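Local coordinates for aminopeptidase N family protein (Idiomarina loihiensis L2TR, PDB 4FGM), which probably acts as a zinc-dependent aminopeptidase of the M61 family, cleaving residues from the amino ends of peptides, at residues 24-29 with 116-121; 134-139 with 168-173; 360-365 with 374-379; 462-467 with 572-577. One frame throughout, in Å; residues are numbered along the deposited sequence.

In the fold
Contacts 1 and 2 both belong to the M61 N-terminal domain, contact 3 lies at the zinc site, and contact 4 lies on the opposite side of the chain's centre from contacts 1 and 2, its centre about 61 Å from that of contact 1. Contact 2 is the buried one, contact 4 is at the surface, and contacts 1 and 3 are partly buried. Contacts 2 and 4 share a scheme, two antiparallel strands joined by four backbone hydrogen bonds, but contact 2 packs mainly apolar groups on both faces, whereas contact 4 mixes in polar chains, above all beside M462. Contact 1 instead joins two loops through side-chain amides. In contact 3 aromatic rings and a water do the joining, within reach of the bound maleic acid.

Contact 1: 24-29 with 116-121; sequences QTNDEQ and EGQTDL
Q29 and Q118 meet through their side-chain amides and tie two loops of the M61 N-terminal domain together. Q29 NE2 donates a hydrogen bond to the backbone O of E116 at 2.8 Å; the bond is nearly straight, 163° at the hydrogen, and lies in the plane of both groups on a carbonyl lone pair. Q118 NE2 has two acceptors. It reaches the backbone O of Q24 at 3.0 Å, tilted from its own amide plane, and makes a weak bond to Q29 OE1, also at 3.0 Å. The other end of the Q118 amide is used too: OE1 accepts from a water at 2.9 Å, and this water in turn accepts from the backbone N of Q24.

The next shell fixes the two amides. Within its own loop Q29 OE1 accepts from the backbone N of N26 at 3.0 Å, so both ends of this amide are engaged; the chain bends at chi2 (71°), which turns CD back from an extended course. G117 suits its place because its backbone angles would press a CB against the carbonyl O of E116. Further out, the carboxylate of E116 forms a salt bridge with R71. An alanine in place of Q29 would probably leave the E116 carbonyl and the N26 amide N-H without these mates and the Q118 amide less firmly held. Glutamine fits both positions because one amide both donates and accepts, which lets two irregular loops satisfy each other's backbone groups without any strand pairing between them.

Contact 2: 134-139 with 168-173; sequences PLWKVA and FLIGDL
An antiparallel strand pair in the M61 N-terminal domain brings 137-139 alongside 168-171, where W136, V138 and A139 pack on I170, G171 and L173. Two hydrogen-bonded pairs, K137 with G171 and A139 with L169, enclose the non-hydrogen-bonded pair V138 and I170. K137 N donates to G171 O at 2.8 Å and A139 N to L169 O at 3.0 Å, each matched by a return bond.

The two faces of the pair meet different neighbours. On one, the branched chains of V138 and I170 lie side by side, pointing the same way, with V138 CG2 3.8 Å from I170 CG2; V138 also touches L127 of strand 123-127. On the other, the small A139 leaves room for L173, whose CD1 comes within 3.9 Å of A139 CB, and both residues rest on V188 of strand 183-190. I170 CG1 stands between its backbone N and carbonyl carbon (chi1 57°), and CD1 beyond it reaches W136 CE3 at 3.8 Å. G171 has backbone angles that would jam a CB against the preceding carbonyl O. Its CA makes a CH-pi contact over the face of the W136 five-membered ring, 3.5 Å from the centroid and 12° off the normal.

Contact 3: 360-365 with 374-379; sequences TKFYQQ and VSYYAK. With MAE (maleic acid), chain B.
F362, Y376 and Y377 form an aromatic cluster beside the zinc site of the HExxH motif, and the ring of F362 is its link to the 360-365 segment. F362 CB lies 4.0 Å from Y376 CE2. CG, placed anti to the backbone N (chi1 -164°), comes closer to that same carbon, 3.7 Å, and Y376 CE2 thus sits over one face of the F362 ring, offset toward the rim. Along one side CD1 comes near Y376 OH and CE1 near Y377 CE2; along the other CE2 nears S375 OG. At the tip CZ meets the edge of the Y377 ring, 3.6 Å from CD2. An alanine at F362 would probably open a gap beside both tyrosine rings and leave them freer to shift.

Phenylalanine suits this spot as a flat apolar filler, while the tyrosines bring hydroxyls. One water is shared by Y363 OH, Y376 OH and Y377 OH, and it donates to the last. S375 OG caps the start of the following helix by accepting from A378 N. Y377 also touches the zinc ligand E307, and its OH donates to maleic acid O1 at 2.6 Å, with O1 in the plane of the ring at its edge.

Contact 4: 462-467 with 572-577; sequences MVQKQV and VLSVEQ
A two-stranded antiparallel sheet, made of strands 461-466 and 570-575, joins M462, V463 and Q464 to S574, L573 and V572. Four backbone hydrogen bonds hold it: M462 N donates to S574 O at 2.7 Å and V572 N to Q464 O at 3.0 Å, and each pair is completed by a bond running the other way.

Between these pairs V463 and L573 lie side by side, V463 CG2 3.8 Å from L573 CD1. Around these two the face is apolar, and L573 continues onto L333 and L337 of helix 326-342. The face carrying M462, Q464, V572 and S574 is more mixed. M462, modelled as selenomethionine, bends at chi3 (70°), and its CE packs 3.4 Å from E576 CG, the aliphatic part of a chain whose carboxylate suits the exposed edge. CE also covers S574 OG, a buried hydroxyl without a polar partner in the model. V572 CG2 meets the amide end of Q466, 4.0 Å from OE1. Some 104 residues, including the six-stranded antiparallel sheet of 489-562 and probably the PDZ-like part of the protein, lie between the two segments, and their two ends are closed together by this two-stranded antiparallel sheet.

Contact 1: 24-29 with 116-121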
# COMPACT_ATOMS: atom_id res chain seq x y z
N GLN A 24 -27.14 16.56 21.72
CA GLN A 24 -28.52 16.50 21.28
C GLN A 24 -28.71 15.45 20.19
O GLN A 24 -28.15 15.55 19.10
CB GLN A 24 -28.98 17.86 20.76
CG GLN A 24 -30.46 17.90 20.42
CD GLN A 24 -30.95 19.30 20.13
OE1 GLN A 24 -30.66 19.87 19.08
NE2 GLN A 24 -31.71 19.86 21.07
N THR A 25 -29.52 14.44 20.50
CA THR A 25 -29.81 13.38 19.55
C THR A 25 -31.11 13.70 18.83
O THR A 25 -31.90 14.51 19.32
CB THR A 25 -29.96 12.03 20.28
OG1 THR A 25 -31.06 12.10 21.20
CG2 THR A 25 -28.70 11.69 21.05
N ASN A 26 -31.32 13.11 17.66
CA ASN A 26 -32.55 13.34 16.92
C ASN A 26 -33.52 12.22 17.28
O ASN A 26 -33.16 11.33 18.05
CB ASN A 26 -32.28 13.34 15.41
CG ASN A 26 -31.27 14.39 15.00
OD1 ASN A 26 -31.26 15.50 15.52
ND2 ASN A 26 -30.41 14.04 14.05
N ASP A 27 -34.73 12.27 16.76
CA ASP A 27 -35.72 11.24 17.08
C ASP A 27 -35.21 9.91 16.56
O ASP A 27 -34.94 9.77 15.37
CB ASP A 27 -37.06 11.55 16.42
CG ASP A 27 -37.24 13.03 16.14
OD1 ASP A 27 -36.70 13.51 15.13
OD2 ASP A 27 -37.92 13.70 16.95
N GLU A 28 -35.08 8.93 17.45
CA GLU A 28 -34.59 7.61 17.06
C GLU A 28 -33.24 7.79 16.35
O GLU A 28 -33.06 7.39 15.20
CB GLU A 28 -35.59 6.93 16.11
CG GLU A 28 -37.03 6.87 16.63
CD GLU A 28 -37.21 5.92 17.82
OE1 GLU A 28 -36.81 4.74 17.71
OE2 GLU A 28 -37.76 6.36 18.85
N GLN A 29 -32.31 8.42 17.06
CA GLN A 29 -30.96 8.70 16.55
C GLN A 29 -30.21 7.42 16.20
O GLN A 29 -30.26 6.44 16.94
CB GLN A 29 -30.17 9.49 17.61
CG GLN A 29 -28.72 9.78 17.24
CD GLN A 29 -28.57 10.82 16.14
OE1 GLN A 29 -28.95 11.98 16.30
NE2 GLN A 29 -27.99 10.41 15.02
N GLU A 116 -25.25 9.68 13.04
CA GLU A 116 -26.04 9.95 11.83
C GLU A 116 -26.60 11.37 11.77
O GLU A 116 -27.26 11.83 12.71
CB GLU A 116 -27.19 8.96 11.72
CG GLU A 116 -28.03 9.11 10.46
CD GLU A 116 -27.25 8.82 9.18
OE1 GLU A 116 -26.60 7.76 9.10
OE2 GLU A 116 -27.29 9.65 8.25
N GLY A 117 -26.33 12.05 10.67
CA GLY A 117 -26.82 13.40 10.49
C GLY A 117 -26.00 14.50 11.14
O GLY A 117 -26.14 15.66 10.80
N GLN A 118 -25.15 14.13 12.09
CA GLN A 118 -24.32 15.12 12.78
C GLN A 118 -22.86 14.83 12.47
O GLN A 118 -21.95 15.20 13.22
CB GLN A 118 -24.57 15.06 14.28
CG GLN A 118 -26.01 15.30 14.65
CD GLN A 118 -26.24 15.24 16.15
OE1 GLN A 118 -25.62 15.98 16.91
NE2 GLN A 118 -27.15 14.35 16.57
N THR A 119 -22.65 14.18 11.34
CA THR A 119 -21.33 13.78 10.88
C THR A 119 -20.44 14.92 10.34
O THR A 119 -19.22 14.75 10.25
CB THR A 119 -21.50 12.65 9.83
OG1 THR A 119 -20.78 11.49 10.26
CG2 THR A 119 -21.06 13.11 8.44
N ASP A 120 -21.03 16.06 10.01
CA ASP A 120 -20.25 17.19 9.50
C ASP A 120 -19.79 18.12 10.63
O ASP A 120 -19.05 19.08 10.39
CB ASP A 120 -21.04 18.01 8.47
CG ASP A 120 -21.24 17.26 7.16
OD1 ASP A 120 -20.41 16.38 6.85
OD2 ASP A 120 -22.21 17.57 6.44
N LEU A 121 -20.22 17.82 11.85
CA LEU A 121 -19.84 18.63 13.00
C LEU A 121 -18.48 18.20 13.54
O LEU A 121 -18.03 17.07 13.31
CB LEU A 121 -20.89 18.49 14.10
CG LEU A 121 -22.32 18.89 13.70
CD1 LEU A 121 -23.28 18.61 14.85
CD2 LEU A 121 -22.34 20.36 13.30
O HOH W 1 -24.88 17.08 19.48

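Contact 2: 134-139 with 168-173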
# COMPACT_ATOMS: atom_id res chain seq x y z
N PRO A 134 0.81 3.92 32.09
CA PRO A 134 0.77 5.39 32.08
C PRO A 134 1.99 6.10 31.50
O PRO A 134 1.86 7.24 31.04
CB PRO A 134 0.52 5.73 33.56
CG PRO A 134 1.19 4.60 34.28
CD PRO A 134 0.81 3.39 33.46
N LEU A 135 3.16 5.46 31.50
CA LEU A 135 4.35 6.11 30.95
C LEU A 135 4.44 6.11 29.42
O LEU A 135 5.34 6.73 28.84
CB LEU A 135 5.63 5.48 31.52
CG LEU A 135 6.10 5.88 32.93
CD1 LEU A 135 5.86 7.37 33.14
CD2 LEU A 135 5.35 5.08 33.98
N TRP A 136 3.51 5.42 28.76
CA TRP A 136 3.49 5.36 27.30
C TRP A 136 3.40 6.74 26.64
O TRP A 136 2.84 7.67 27.22
CB TRP A 136 2.31 4.52 26.82
CG TRP A 136 2.59 3.06 26.74
CD1 TRP A 136 3.72 2.41 27.15
CD2 TRP A 136 1.71 2.04 26.24
NE1 TRP A 136 3.60 1.06 26.93
CE2 TRP A 136 2.38 0.81 26.36
CE3 TRP A 136 0.42 2.06 25.68
CZ2 TRP A 136 1.80 -0.40 25.97
CZ3 TRP A 136 -0.15 0.86 25.28
CH2 TRP A 136 0.55 -0.36 25.42
N LYS A 137 3.94 6.85 25.43
CA LYS A 137 3.89 8.10 24.68
C LYS A 137 2.80 8.01 23.62
O LYS A 137 2.31 6.93 23.30
CB LYS A 137 5.23 8.40 24.02
CG LYS A 137 6.36 8.67 24.99
CD LYS A 137 7.59 9.17 24.25
CE LYS A 137 8.86 8.86 25.03
NZ LYS A 137 8.77 9.34 26.44
N VAL A 138 2.45 9.17 23.08
CA VAL A 138 1.40 9.28 22.07
C VAL A 138 1.92 10.01 20.85
O VAL A 138 2.69 10.97 20.96
CB VAL A 138 0.18 10.05 22.64
CG1 VAL A 138 -0.85 10.29 21.55
CG2 VAL A 138 -0.42 9.29 23.79
N ALA A 139 1.50 9.56 19.67
CA ALA A 139 1.90 10.18 18.42
C ALA A 139 0.71 10.12 17.46
O ALA A 139 0.04 9.10 17.34
CB ALA A 139 3.11 9.45 17.82
N PHE A 168 -3.59 6.70 15.42
CA PHE A 168 -2.86 6.93 16.67
C PHE A 168 -1.92 5.76 16.97
O PHE A 168 -2.26 4.60 16.73
CB PHE A 168 -3.83 7.07 17.87
CG PHE A 168 -4.44 8.44 18.03
CD1 PHE A 168 -5.40 8.91 17.13
CD2 PHE A 168 -4.06 9.26 19.09
CE1 PHE A 168 -5.99 10.17 17.30
CE2 PHE A 168 -4.65 10.52 19.27
CZ PHE A 168 -5.61 10.98 18.37
N LEU A 169 -0.75 6.08 17.50
CA LEU A 169 0.25 5.08 17.87
C LEU A 169 0.71 5.41 19.29
O LEU A 169 1.12 6.54 19.57
CB LEU A 169 1.44 5.12 16.90
CG LEU A 169 2.60 4.17 17.19
CD1 LEU A 169 2.07 2.74 17.28
CD2 LEU A 169 3.65 4.27 16.09
N ILE A 170 0.62 4.43 20.18
CA ILE A 170 1.04 4.64 21.56
C ILE A 170 1.99 3.55 22.03
O ILE A 170 1.95 2.43 21.53
CB ILE A 170 -0.19 4.71 22.50
CG1 ILE A 170 -1.03 3.43 22.38
CG2 ILE A 170 -1.05 5.90 22.15
CD1 ILE A 170 -2.26 3.42 23.28
N GLY A 171 2.85 3.88 22.99
CA GLY A 171 3.78 2.89 23.50
C GLY A 171 5.10 3.52 23.89
O GLY A 171 5.18 4.72 24.12
N ASP A 172 6.15 2.70 23.96
CA ASP A 172 7.48 3.18 24.30
C ASP A 172 8.08 3.66 22.98
O ASP A 172 8.94 3.02 22.40
CB ASP A 172 8.29 2.02 24.91
CG ASP A 172 9.71 2.42 25.28
OD1 ASP A 172 9.97 3.63 25.44
OD2 ASP A 172 10.55 1.51 25.42
N LEU A 173 7.62 4.82 22.54
CA LEU A 173 8.01 5.39 21.25
C LEU A 173 9.36 6.09 21.11
O LEU A 173 9.81 6.81 22.00
CB LEU A 173 6.93 6.38 20.80
CG LEU A 173 5.48 5.92 21.01
CD1 LEU A 173 4.51 6.98 20.48
CD2 LEU A 173 5.28 4.58 20.31

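Contact 3: 360-365 with 374-379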
# COMPACT_ATOMS: atom_id res chain seq x y z
N THR A 360 -12.96 -6.81 -5.15
CA THR A 360 -13.05 -8.25 -5.28
C THR A 360 -11.85 -8.87 -6.00
O THR A 360 -11.06 -9.60 -5.41
CB THR A 360 -14.32 -8.65 -6.03
OG1 THR A 360 -14.37 -7.94 -7.28
CG2 THR A 360 -15.56 -8.30 -5.21
N LYS A 361 -11.73 -8.56 -7.28
CA LYS A 361 -10.64 -9.09 -8.09
C LYS A 361 -9.25 -8.86 -7.53
O LYS A 361 -8.42 -9.77 -7.54
CB LYS A 361 -10.72 -8.52 -9.50
CG LYS A 361 -11.86 -9.08 -10.31
CD LYS A 361 -11.59 -10.50 -10.75
CE LYS A 361 -12.68 -10.98 -11.70
NZ LYS A 361 -12.37 -12.32 -12.27
N PHE A 362 -8.98 -7.67 -7.03
CA PHE A 362 -7.65 -7.38 -6.51
C PHE A 362 -7.46 -7.69 -5.03
O PHE A 362 -6.60 -8.49 -4.68
CB PHE A 362 -7.28 -5.92 -6.79
CG PHE A 362 -5.81 -5.63 -6.63
CD1 PHE A 362 -5.30 -5.18 -5.42
CD2 PHE A 362 -4.93 -5.84 -7.70
CE1 PHE A 362 -3.93 -4.94 -5.26
CE2 PHE A 362 -3.56 -5.60 -7.55
CZ PHE A 362 -3.06 -5.15 -6.33
N TYR A 363 -8.26 -7.08 -4.17
CA TYR A 363 -8.13 -7.31 -2.72
C TYR A 363 -8.53 -8.70 -2.24
O TYR A 363 -8.19 -9.09 -1.13
CB TYR A 363 -8.90 -6.25 -1.93
CG TYR A 363 -8.12 -4.97 -1.75
CD1 TYR A 363 -8.13 -3.98 -2.73
CD2 TYR A 363 -7.35 -4.76 -0.61
CE1 TYR A 363 -7.39 -2.81 -2.57
CE2 TYR A 363 -6.60 -3.60 -0.44
CZ TYR A 363 -6.62 -2.63 -1.42
OH TYR A 363 -5.89 -1.47 -1.24
N GLN A 364 -9.26 -9.44 -3.06
CA GLN A 364 -9.66 -10.79 -2.69
C GLN A 364 -9.05 -11.76 -3.69
O GLN A 364 -9.55 -12.86 -3.91
CB GLN A 364 -11.19 -10.92 -2.69
CG GLN A 364 -11.89 -10.09 -1.62
CD GLN A 364 -13.40 -10.23 -1.65
OE1 GLN A 364 -13.94 -11.34 -1.52
NE2 GLN A 364 -14.10 -9.11 -1.81
N GLN A 365 -7.94 -11.34 -4.31
CA GLN A 365 -7.24 -12.15 -5.28
C GLN A 365 -6.67 -13.39 -4.61
O GLN A 365 -6.49 -13.42 -3.39
CB GLN A 365 -6.09 -11.36 -5.94
CG GLN A 365 -4.99 -10.87 -4.98
CD GLN A 365 -3.84 -10.15 -5.71
OE1 GLN A 365 -2.81 -10.75 -6.00
NE2 GLN A 365 -4.04 -8.87 -6.01
N VAL A 374 -4.67 -7.94 -13.60
CA VAL A 374 -3.48 -7.15 -13.83
C VAL A 374 -3.37 -6.18 -12.66
O VAL A 374 -4.38 -5.83 -12.05
CB VAL A 374 -3.57 -6.38 -15.18
CG1 VAL A 374 -4.63 -5.29 -15.10
CG2 VAL A 374 -2.20 -5.81 -15.54
N SER A 375 -2.16 -5.76 -12.32
CA SER A 375 -1.96 -4.85 -11.20
C SER A 375 -2.06 -3.40 -11.64
O SER A 375 -1.28 -2.94 -12.48
CB SER A 375 -0.59 -5.10 -10.57
OG SER A 375 -0.35 -4.23 -9.47
N TYR A 376 -3.01 -2.66 -11.08
CA TYR A 376 -3.15 -1.25 -11.43
C TYR A 376 -2.00 -0.49 -10.78
O TYR A 376 -1.75 0.67 -11.11
CB TYR A 376 -4.51 -0.70 -11.00
CG TYR A 376 -4.92 -0.96 -9.56
CD1 TYR A 376 -4.41 -0.18 -8.52
CD2 TYR A 376 -5.85 -1.96 -9.25
CE1 TYR A 376 -4.82 -0.39 -7.20
CE2 TYR A 376 -6.26 -2.18 -7.93
CZ TYR A 376 -5.74 -1.39 -6.92
OH TYR A 376 -6.15 -1.59 -5.62
N TYR A 377 -1.29 -1.16 -9.88
CA TYR A 377 -0.13 -0.58 -9.22
C TYR A 377 1.03 -0.65 -10.20
O TYR A 377 1.59 0.37 -10.60
CB TYR A 377 0.26 -1.38 -7.98
CG TYR A 377 -0.53 -1.07 -6.73
CD1 TYR A 377 -0.19 0.01 -5.92
CD2 TYR A 377 -1.59 -1.88 -6.34
CE1 TYR A 377 -0.89 0.27 -4.74
CE2 TYR A 377 -2.29 -1.63 -5.17
CZ TYR A 377 -1.93 -0.55 -4.38
OH TYR A 377 -2.60 -0.32 -3.21
N ALA A 378 1.38 -1.88 -10.57
CA ALA A 378 2.50 -2.14 -11.47
C ALA A 378 2.30 -1.62 -12.88
O ALA A 378 3.17 -0.92 -13.41
CB ALA A 378 2.81 -3.64 -11.50
N LYS A 379 1.18 -1.95 -13.51
CA LYS A 379 0.95 -1.47 -14.86
C LYS A 379 0.74 0.05 -14.85
O LYS A 379 1.12 0.74 -15.80
CB LYS A 379 -0.24 -2.16 -15.52
CG LYS A 379 -0.31 -1.87 -17.00
CD LYS A 379 -1.36 -2.67 -17.74
CE LYS A 379 -1.31 -2.35 -19.23
NZ LYS A 379 -2.30 -3.15 -20.02
C1 MAE B . -1.44 1.89 -0.72
O1 MAE B . -2.26 1.80 -1.70
O2 MAE B . -1.02 3.03 -0.41
C2 MAE B . -1.10 0.64 -0.00
C3 MAE B . -1.80 -0.12 0.83
C4 MAE B . -3.18 0.09 1.25
O3 MAE B . -3.91 1.05 0.93
O4 MAE B . -3.64 -0.82 1.97
O HOH W 2 -5.16 -0.08 -3.68

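Contact 4: 462-467 with 572-577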
# COMPACT_ATOMS: atom_id res chain seq x y z
N MSE A 462 18.99 0.03 -22.55
CA MSE A 462 18.86 -1.24 -23.25
C MSE A 462 18.01 -2.24 -22.46
O MSE A 462 18.12 -2.32 -21.23
CB MSE A 462 20.26 -1.81 -23.50
CG MSE A 462 20.31 -3.27 -23.91
SE MSE A 462 22.12 -3.87 -24.22
CE MSE A 462 22.81 -3.84 -22.42
N VAL A 463 17.16 -2.98 -23.16
CA VAL A 463 16.31 -3.98 -22.51
C VAL A 463 16.58 -5.39 -23.05
O VAL A 463 16.43 -5.65 -24.24
CB VAL A 463 14.81 -3.70 -22.73
CG1 VAL A 463 13.98 -4.78 -22.05
CG2 VAL A 463 14.45 -2.33 -22.20
N GLN A 464 16.98 -6.30 -22.17
CA GLN A 464 17.22 -7.67 -22.58
C GLN A 464 16.46 -8.62 -21.66
O GLN A 464 16.51 -8.48 -20.44
CB GLN A 464 18.72 -7.97 -22.58
CG GLN A 464 19.46 -7.69 -21.29
CD GLN A 464 20.93 -7.39 -21.54
OE1 GLN A 464 21.55 -7.96 -22.43
NE2 GLN A 464 21.49 -6.48 -20.74
N LYS A 465 15.73 -9.55 -22.27
CA LYS A 465 14.95 -10.52 -21.50
C LYS A 465 15.73 -11.82 -21.34
O LYS A 465 16.54 -12.18 -22.19
CB LYS A 465 13.62 -10.82 -22.21
CG LYS A 465 13.02 -9.63 -22.93
CD LYS A 465 11.54 -9.84 -23.22
CE LYS A 465 11.25 -11.14 -23.95
NZ LYS A 465 9.79 -11.32 -24.17
N GLN A 466 15.49 -12.52 -20.24
CA GLN A 466 16.18 -13.77 -19.99
C GLN A 466 15.40 -14.60 -18.97
O GLN A 466 14.52 -14.09 -18.28
CB GLN A 466 17.60 -13.50 -19.46
CG GLN A 466 17.65 -12.87 -18.08
CD GLN A 466 19.06 -12.50 -17.66
OE1 GLN A 466 19.76 -11.77 -18.37
NE2 GLN A 466 19.49 -12.99 -16.50
N VAL A 467 15.73 -15.88 -18.90
CA VAL A 467 15.09 -16.78 -17.96
C VAL A 467 15.68 -16.50 -16.58
O VAL A 467 16.89 -16.38 -16.44
CB VAL A 467 15.36 -18.25 -18.34
CG1 VAL A 467 14.66 -19.18 -17.36
CG2 VAL A 467 14.90 -18.51 -19.76
N VAL A 572 15.82 -7.25 -17.77
CA VAL A 572 16.97 -6.58 -17.19
C VAL A 572 17.23 -5.26 -17.93
O VAL A 572 17.38 -5.24 -19.15
CB VAL A 572 18.22 -7.48 -17.25
CG1 VAL A 572 19.45 -6.74 -16.73
CG2 VAL A 572 17.98 -8.74 -16.42
N LEU A 573 17.26 -4.17 -17.17
CA LEU A 573 17.49 -2.84 -17.74
C LEU A 573 18.85 -2.27 -17.40
O LEU A 573 19.31 -2.35 -16.26
CB LEU A 573 16.40 -1.87 -17.26
CG LEU A 573 15.16 -1.74 -18.14
CD1 LEU A 573 14.63 -3.11 -18.51
CD2 LEU A 573 14.10 -0.93 -17.40
N SER A 574 19.49 -1.68 -18.41
CA SER A 574 20.81 -1.08 -18.24
C SER A 574 20.99 0.12 -19.16
O SER A 574 20.43 0.18 -20.26
CB SER A 574 21.90 -2.11 -18.51
OG SER A 574 21.72 -2.71 -19.78
N VAL A 575 21.77 1.09 -18.70
CA VAL A 575 22.05 2.28 -19.49
C VAL A 575 23.30 2.01 -20.32
O VAL A 575 24.36 1.72 -19.79
CB VAL A 575 22.27 3.51 -18.57
CG1 VAL A 575 23.01 3.10 -17.32
CG2 VAL A 575 23.05 4.59 -19.32
N GLU A 576 23.15 2.07 -21.64
CA GLU A 576 24.26 1.83 -22.55
C GLU A 576 24.69 3.09 -23.30
O GLU A 576 25.79 3.16 -23.84
CB GLU A 576 23.89 0.72 -23.55
CG GLU A 576 23.98 -0.70 -23.00
CD GLU A 576 25.41 -1.25 -23.00
OE1 GLU A 576 26.08 -1.13 -24.05
OE2 GLU A 576 25.84 -1.80 -21.97
N GLN A 577 23.80 4.09 -23.32
CA GLN A 577 24.06 5.36 -23.99
C GLN A 577 23.73 6.50 -23.02
O GLN A 577 22.71 7.17 -23.16
CB GLN A 577 23.21 5.48 -25.25
CG GLN A 577 23.98 5.27 -26.54
CD GLN A 577 25.00 6.37 -26.79
OE1 GLN A 577 24.65 7.56 -26.83
NE2 GLN A 577 26.26 5.99 -26.96